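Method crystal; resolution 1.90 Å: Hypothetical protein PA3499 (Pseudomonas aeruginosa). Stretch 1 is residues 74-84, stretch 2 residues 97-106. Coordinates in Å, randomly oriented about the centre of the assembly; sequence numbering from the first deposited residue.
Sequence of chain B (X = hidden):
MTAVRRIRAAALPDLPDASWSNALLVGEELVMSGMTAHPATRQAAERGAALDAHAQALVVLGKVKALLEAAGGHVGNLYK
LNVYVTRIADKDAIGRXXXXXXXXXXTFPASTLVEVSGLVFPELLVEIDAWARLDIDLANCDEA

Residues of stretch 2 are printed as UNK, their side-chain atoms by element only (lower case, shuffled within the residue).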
ATOM      1  N   HIS B  74      -4.161   4.352 -20.592  1.00 22.62           N
ATOM      2  CA  HIS B  74      -5.252   5.291 -20.407  1.00 22.59           C
ATOM      3  C   HIS B  74      -5.866   5.051 -19.014  1.00 22.27           C
ATOM      4  O   HIS B  74      -5.501   4.090 -18.329  1.00 21.81           O
ATOM      5  CB  HIS B  74      -6.290   5.109 -21.522  1.00 22.98           C
ATOM      6  CG  HIS B  74      -6.953   3.763 -21.526  1.00 23.06           C
ATOM      7  ND1 HIS B  74      -6.496   2.704 -22.281  1.00 27.14           N
ATOM      8  CD2 HIS B  74      -8.036   3.306 -20.863  1.00 22.70           C
ATOM      9  CE1 HIS B  74      -7.275   1.656 -22.086  1.00 24.65           C
ATOM     10  NE2 HIS B  74      -8.215   1.993 -21.226  1.00 26.89           N
ATOM     11  N   VAL B  75      -6.817   5.885 -18.613  1.00 21.86           N
ATOM     12  CA  VAL B  75      -7.290   5.865 -17.217  1.00 22.13           C
ATOM     13  C   VAL B  75      -8.069   4.601 -16.844  1.00 21.41           C
ATOM     14  O   VAL B  75      -8.137   4.240 -15.683  1.00 21.73           O
ATOM     15  CB  VAL B  75      -8.092   7.134 -16.832  1.00 22.32           C
ATOM     16  CG1 VAL B  75      -7.228   8.418 -17.049  1.00 22.88           C
ATOM     17  CG2 VAL B  75      -9.377   7.215 -17.562  1.00 24.59           C
ATOM     18  N   GLY B  76      -8.635   3.934 -17.845  1.00 21.49           N
ATOM     19  CA  GLY B  76      -9.264   2.632 -17.666  1.00 20.86           C
ATOM     20  C   GLY B  76      -8.346   1.537 -17.161  1.00 20.64           C
ATOM     21  O   GLY B  76      -8.827   0.493 -16.694  1.00 20.95           O
ATOM     22  N   ASN B  77      -7.032   1.748 -17.284  1.00 20.44           N
ATOM     23  CA  ASN B  77      -6.017   0.808 -16.807  1.00 20.05           C
ATOM     24  C   ASN B  77      -5.858   0.783 -15.283  1.00 19.97           C
ATOM     25  O   ASN B  77      -5.305  -0.162 -14.738  1.00 18.76           O
ATOM     26  CB  ASN B  77      -4.652   1.154 -17.409  1.00 19.67           C
ATOM     27  CG  ASN B  77      -4.584   0.959 -18.915  1.00 20.88           C
ATOM     28  OD1 ASN B  77      -5.333   0.170 -19.520  1.00 22.56           O
ATOM     29  ND2 ASN B  77      -3.655   1.658 -19.526  1.00 19.91           N
ATOM     30  N   LEU B  78      -6.317   1.842 -14.612  1.00 20.60           N
ATOM     31  CA  LEU B  78      -6.212   1.973 -13.159  1.00 20.44           C
ATOM     32  C   LEU B  78      -7.159   0.987 -12.471  1.00 20.78           C
ATOM     33  O   LEU B  78      -8.334   0.920 -12.843  1.00 21.35           O
ATOM     34  CB  LEU B  78      -6.563   3.400 -12.736  1.00 20.61           C
ATOM     35  CG  LEU B  78      -5.567   4.483 -13.162  1.00 20.09           C
ATOM     36  CD1 LEU B  78      -6.163   5.871 -13.103  1.00 18.14           C
ATOM     37  CD2 LEU B  78      -4.315   4.379 -12.282  1.00 18.99           C
ATOM     38  N   TYR B  79      -6.645   0.215 -11.516  1.00 20.47           N
ATOM     39  CA  TYR B  79      -7.479  -0.706 -10.741  1.00 20.94           C
ATOM     40  C   TYR B  79      -7.436  -0.461  -9.229  1.00 20.68           C
ATOM     41  O   TYR B  79      -8.252  -0.993  -8.507  1.00 19.23           O
ATOM     42  CB  TYR B  79      -7.130  -2.166 -11.069  1.00 20.93           C
ATOM     43  CG  TYR B  79      -5.741  -2.609 -10.701  1.00 20.55           C
ATOM     44  CD1 TYR B  79      -5.449  -3.042  -9.415  1.00 19.69           C
ATOM     45  CD2 TYR B  79      -4.710  -2.590 -11.633  1.00 20.90           C
ATOM     46  CE1 TYR B  79      -4.167  -3.459  -9.068  1.00 22.16           C
ATOM     47  CE2 TYR B  79      -3.413  -2.984 -11.284  1.00 20.84           C
ATOM     48  CZ  TYR B  79      -3.157  -3.420 -10.007  1.00 21.57           C
ATOM     49  OH  TYR B  79      -1.891  -3.841  -9.655  1.00 22.80           O
ATOM     50  N   LYS B  80      -6.518   0.372  -8.744  1.00 21.31           N
ATOM     51  CA  LYS B  80      -6.500   0.706  -7.311  1.00 21.71           C
ATOM     52  C   LYS B  80      -5.883   2.086  -7.121  1.00 21.69           C
ATOM     53  O   LYS B  80      -4.923   2.442  -7.816  1.00 22.32           O
ATOM     54  CB  LYS B  80      -5.748  -0.345  -6.482  1.00 22.04           C
ATOM     55  CG  LYS B  80      -5.699  -0.023  -4.971  1.00 23.58           C
ATOM     56  CD  LYS B  80      -5.004  -1.091  -4.094  1.00 25.20           C
ATOM     57  CE  LYS B  80      -5.967  -2.079  -3.485  1.00 28.82           C
ATOM     58  NZ  LYS B  80      -5.317  -3.073  -2.540  1.00 27.69           N
ATOM     59  N   LEU B  81      -6.459   2.857  -6.205  1.00 21.20           N
ATOM     60  CA  LEU B  81      -5.924   4.159  -5.811  1.00 21.92           C
ATOM     61  C   LEU B  81      -5.868   4.209  -4.290  1.00 22.33           C
ATOM     62  O   LEU B  81      -6.916   4.179  -3.620  1.00 23.99           O
ATOM     63  CB  LEU B  81      -6.826   5.280  -6.314  1.00 22.18           C
ATOM     64  CG  LEU B  81      -7.065   5.392  -7.809  1.00 21.88           C
ATOM     65  CD1 LEU B  81      -8.178   6.423  -8.132  1.00 22.00           C
ATOM     66  CD2 LEU B  81      -5.808   5.750  -8.516  1.00 21.80           C
ATOM     67  N   ASN B  82      -4.665   4.232  -3.734  1.00 22.19           N
ATOM     68  CA  ASN B  82      -4.534   4.468  -2.309  1.00 21.70           C
ATOM     69  C   ASN B  82      -4.241   5.933  -2.050  1.00 21.47           C
ATOM     70  O   ASN B  82      -3.297   6.500  -2.607  1.00 21.06           O
ATOM     71  CB  ASN B  82      -3.506   3.557  -1.707  1.00 23.02           C
ATOM     72  CG  ASN B  82      -3.976   2.105  -1.694  1.00 24.91           C
ATOM     73  OD1 ASN B  82      -5.179   1.819  -1.831  1.00 30.33           O
ATOM     74  ND2 ASN B  82      -3.064   1.212  -1.590  1.00 27.71           N
ATOM     75  N   VAL B  83      -5.064   6.532  -1.203  1.00 20.13           N
ATOM     76  CA  VAL B  83      -5.115   7.980  -1.083  1.00 20.25           C
ATOM     77  C   VAL B  83      -4.732   8.348   0.337  1.00 20.51           C
ATOM     78  O   VAL B  83      -5.281   7.793   1.311  1.00 19.84           O
ATOM     79  CB  VAL B  83      -6.517   8.510  -1.397  1.00 19.90           C
ATOM     80  CG1 VAL B  83      -6.533  10.063  -1.286  1.00 18.04           C
ATOM     81  CG2 VAL B  83      -6.964   7.996  -2.782  1.00 19.73           C
ATOM     82  N   TYR B  84      -3.755   9.234   0.448  1.00 20.39           N
ATOM     83  CA  TYR B  84      -3.287   9.713   1.736  1.00 21.28           C
ATOM     84  C   TYR B  84      -3.599  11.189   1.792  1.00 21.72           C
ATOM     85  O   TYR B  84      -3.083  11.956   0.975  1.00 21.21           O
ATOM     86  CB  TYR B  84      -1.774   9.518   1.857  1.00 23.51           C
ATOM     87  CG  TYR B  84      -1.356   8.124   1.579  1.00 25.10           C
ATOM     88  CD1 TYR B  84      -1.534   7.148   2.541  1.00 26.86           C
ATOM     89  CD2 TYR B  84      -0.818   7.752   0.338  1.00 25.47           C
ATOM     90  CE1 TYR B  84      -1.193   5.827   2.288  1.00 28.10           C
ATOM     91  CE2 TYR B  84      -0.469   6.417   0.083  1.00 27.70           C
ATOM     92  CZ  TYR B  84      -0.652   5.473   1.061  1.00 27.54           C
ATOM     93  OH  TYR B  84      -0.293   4.141   0.866  1.00 30.80           O
ATOM     94  N   UNK B  97     -13.382  14.783  -7.044  1.00 20.46           N
ATOM     95  CA  UNK B  97     -12.303  14.696  -8.036  1.00 21.39           C
ATOM     96  C   UNK B  97     -12.398  13.402  -8.861  1.00 21.45           C
ATOM     97  O   UNK B  97     -12.338  13.418 -10.093  1.00 19.51           O
ATOM     98  c   UNK B  97     -10.949  14.796  -7.372  1.00 19.78           C
ATOM     99  N   UNK B  98     -12.596  12.283  -8.164  1.00 20.87           N
ATOM    100  CA  UNK B  98     -12.761  11.015  -8.823  1.00 21.00           C
ATOM    101  C   UNK B  98     -13.994  10.965  -9.725  1.00 20.84           C
ATOM    102  O   UNK B  98     -13.914  10.439 -10.858  1.00 20.59           O
ATOM    103  n   UNK B  98     -12.070   8.394  -5.223  1.00 20.98           N
ATOM    104  c   UNK B  98     -11.402   9.588  -7.271  1.00 20.13           C
ATOM    105  c   UNK B  98     -11.779   7.676  -4.137  1.00 24.15           C
ATOM    106  n   UNK B  98     -12.468   7.881  -3.024  1.00 25.95           N
ATOM    107  n   UNK B  98     -10.823   6.760  -4.150  1.00 25.79           N
ATOM    108  c   UNK B  98     -12.782   9.886  -7.808  1.00 20.51           C
ATOM    109  c   UNK B  98     -11.379   8.287  -6.500  1.00 22.13           C
ATOM    110  N   UNK B  99     -15.113  11.508  -9.274  1.00 20.46           N
ATOM    111  CA  UNK B  99     -16.317  11.503 -10.119  1.00 21.17           C
ATOM    112  C   UNK B  99     -16.029  12.249 -11.422  1.00 21.79           C
ATOM    113  O   UNK B  99     -16.437  11.823 -12.501  1.00 22.00           O
ATOM    114  c   UNK B  99     -17.513  12.125  -9.409  1.00 22.02           C
ATOM    115  c   UNK B  99     -18.840  10.040  -8.714  1.00 24.95           C
ATOM    116  c   UNK B  99     -18.038  11.244  -8.260  1.00 23.36           C
ATOM    117  n   UNK B  99     -19.135   9.156  -7.771  1.00 29.90           N
ATOM    118  o   UNK B  99     -19.182   9.893  -9.882  1.00 24.94           O
ATOM    119  N   UNK B 100     -15.294  13.354 -11.334  1.00 21.59           N
ATOM    120  CA  UNK B 100     -15.012  14.141 -12.529  1.00 22.44           C
ATOM    121  C   UNK B 100     -13.989  13.474 -13.433  1.00 21.61           C
ATOM    122  O   UNK B 100     -14.183  13.405 -14.638  1.00 22.42           O
ATOM    123  o   UNK B 100     -16.322  18.339 -10.422  1.00 33.11           O
ATOM    124  o   UNK B 100     -14.163  18.003 -10.776  1.00 31.93           O
ATOM    125  c   UNK B 100     -15.737  16.294 -11.472  1.00 25.64           C
ATOM    126  c   UNK B 100     -14.602  15.574 -12.137  1.00 22.12           C
ATOM    127  c   UNK B 100     -15.367  17.655 -10.856  1.00 27.79           C
ATOM    128  N   UNK B 101     -12.915  12.950 -12.844  1.00 21.71           N
ATOM    129  CA  UNK B 101     -11.830  12.295 -13.574  1.00 22.15           C
ATOM    130  C   UNK B 101     -12.307  11.035 -14.286  1.00 21.94           C
ATOM    131  O   UNK B 101     -11.898  10.752 -15.414  1.00 22.82           O
ATOM    132  c   UNK B 101      -9.451  11.402 -13.244  1.00 22.44           C
ATOM    133  c   UNK B 101     -10.706  11.958 -12.598  1.00 23.10           C
ATOM    134  c   UNK B 101      -9.107  10.088 -13.084  1.00 22.29           C
ATOM    135  c   UNK B 101      -7.101  10.407 -14.358  1.00 24.50           C
ATOM    136  c   UNK B 101      -7.925   9.572 -13.628  1.00 26.82           C
ATOM    137  c   UNK B 101      -7.444  11.712 -14.534  1.00 24.39           C
ATOM    138  c   UNK B 101      -8.603  12.219 -13.961  1.00 26.15           C
ATOM    139  N   UNK B 102     -13.187  10.296 -13.625  1.00 20.25           N
ATOM    140  CA  UNK B 102     -13.765   9.098 -14.190  1.00 19.99           C
ATOM    141  C   UNK B 102     -15.159   9.339 -14.779  1.00 19.85           C
ATOM    142  O   UNK B 102     -15.988   8.424 -14.805  1.00 20.81           O
ATOM    143  c   UNK B 102     -10.654   7.360 -11.004  1.00 20.93           C
ATOM    144  c   UNK B 102     -13.814   8.015 -13.101  1.00 20.06           C
ATOM    145  c   UNK B 102     -12.454   7.532 -12.664  1.00 20.18           C
ATOM    146  c   UNK B 102     -10.416   6.308 -13.153  1.00 20.66           C
ATOM    147  c   UNK B 102     -11.681   6.776 -13.525  1.00 22.17           C
ATOM    148  c   UNK B 102      -9.910   6.607 -11.886  1.00 21.48           C
ATOM    149  c   UNK B 102     -11.958   7.821 -11.399  1.00 20.85           C
ATOM    150  N   UNK B 103     -15.417  10.543 -15.282  1.00 19.23           N
ATOM    151  CA  UNK B 103     -16.736  10.858 -15.883  1.00 19.57           C
ATOM    152  C   UNK B 103     -17.116   9.916 -17.035  1.00 19.42           C
ATOM    153  O   UNK B 103     -18.300   9.760 -17.327  1.00 21.29           O
ATOM    154  c   UNK B 103     -16.791  12.301 -16.341  1.00 19.78           C
ATOM    155  N   UNK B 104     -16.121   9.342 -17.705  1.00 19.80           N
ATOM    156  CA  UNK B 104     -16.337   8.456 -18.837  1.00 19.55           C
ATOM    157  C   UNK B 104     -16.584   7.001 -18.526  1.00 19.78           C
ATOM    158  O   UNK B 104     -16.731   6.216 -19.446  1.00 19.60           O
ATOM    159  N   UNK B 105     -16.618   6.602 -17.251  1.00 19.27           N
ATOM    160  CA  UNK B 105     -16.817   5.185 -16.944  1.00 20.28           C
ATOM    161  C   UNK B 105     -17.604   5.031 -15.672  1.00 20.22           C
ATOM    162  O   UNK B 105     -17.604   5.919 -14.834  1.00 18.36           O
ATOM    163  c   UNK B 105     -14.615   4.805 -15.688  1.00 20.33           C
ATOM    164  c   UNK B 105     -15.473   4.420 -16.848  1.00 20.21           C
ATOM    165  c   UNK B 105     -13.169   4.309 -15.832  1.00 21.51           C
ATOM    166  o   UNK B 105     -12.487   4.665 -16.799  1.00 24.96           O
ATOM    167  n   UNK B 105     -12.701   3.506 -14.867  1.00 18.79           N
ATOM    168  N   UNK B 106     -18.285   3.888 -15.536  1.00 21.38           N
ATOM    169  CA  UNK B 106     -19.126   3.639 -14.347  1.00 21.40           C
ATOM    170  C   UNK B 106     -18.430   2.910 -13.221  1.00 22.09           C
ATOM    171  O   UNK B 106     -18.785   3.072 -12.056  1.00 23.82           O
TER
HETATM  172  O   HOH W   1      -9.920   2.861 -14.292  1.00 17.47           O

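Position 97 carries a single side-chain carbon bonded to CA, with no contact to stretch 1. One carbon is a CB alone, so this is alanine, Ala97; its small methyl suits a buried place in the helix, and its O accepts a backbone hydrogen bond of 2.8 Å from N of position 101.

At position 98 three carbons lead to a nitrogen, which is followed by a carbon bearing two more nitrogens; the third carbon packs against Leu81, and a terminal nitrogen comes near Val83. That terminal guanidinium defines arginine, Arg98. Its CD lies 4.0 Å from Leu81 CD1; farther out, NH2 comes within 4.3 Å of Val83 CG2. Arginine suits this buried place because its aliphatic part can pack against leucine while NE and NH2 find hydrogen-bond partners elsewhere in the structure.

Position 99 has three carbons in line, the third carrying one oxygen and one nitrogen, and is out of reach of stretch 1. The composition is that of a primary amide on a two-methylene arm, hence glutamine, Gln99, whose polar end is compatible with a partly exposed site. Position 100 has the same carbon skeleton, but its last carbon bears two oxygens, and it too is out of reach: a carboxylate, and so glutamate, Glu100. An exposed position accommodates the charge.

Position 101 shows one carbon and then a ring of six carbons without a hydroxyl oxygen, and the ring meets Val75 and Leu78. This is phenylalanine, Phe101. Its CA-to-CB bond points sideways, yet the ring, with chi1 in t (-174°), is long enough to reach stretch 1. CZ lies only 3.3 Å from Val75 CG1, a tight apolar contact, and Leu78 CD1 sits at the ring edge, 4.1 Å from CE2.

Position 102 repeats the pattern of one carbon and a six-carbon ring, which touches Val75, Leu78 and Leu81: Phe102. With chi1 in m, CZ is 4.0 Å from Leu78 CD1 and CE2 3.9 Å from Leu81 CD1. A flat, wholly apolar side chain fits this buried site, where its edge meets Leu78, Leu81 and the carbonyl of Val75.

Position 103 has one side-chain carbon, out of reach of stretch 1, making it Ala103, small at an exposed spot. Position 104 has no side-chain atoms and touches nothing there: Gly104, accommodated in a type I turn that begins at Phe102, although a CB would have room. Position 105 has three carbons, the third carrying one oxygen and one nitrogen, with the oxygen near Val75 and Gly76: Gln105. Its OE1 approaches Gly76 CA at 3.9 Å, while its amide reaches water 1, NE2 donating at 2.9 Å. Position 106, without a side chain, is Gly106, exposed and out of reach; nothing on stretch 1 calls for glycine.

The contact is mainly apolar, and no direct hydrogen bond crosses it. Val75 and Leu78 meet both phenylalanine rings, Leu81 meets that of Phe102, and Arg98 extends the packing along the strand. At the other end, water 1 links Gln105 to stretch 1 by donating to Val75 O (2.6 Å) and Leu78 O (2.9 Å). Together the stretches bury 349 Å².

Stretch 2 97-106: ARQEFFAGQG
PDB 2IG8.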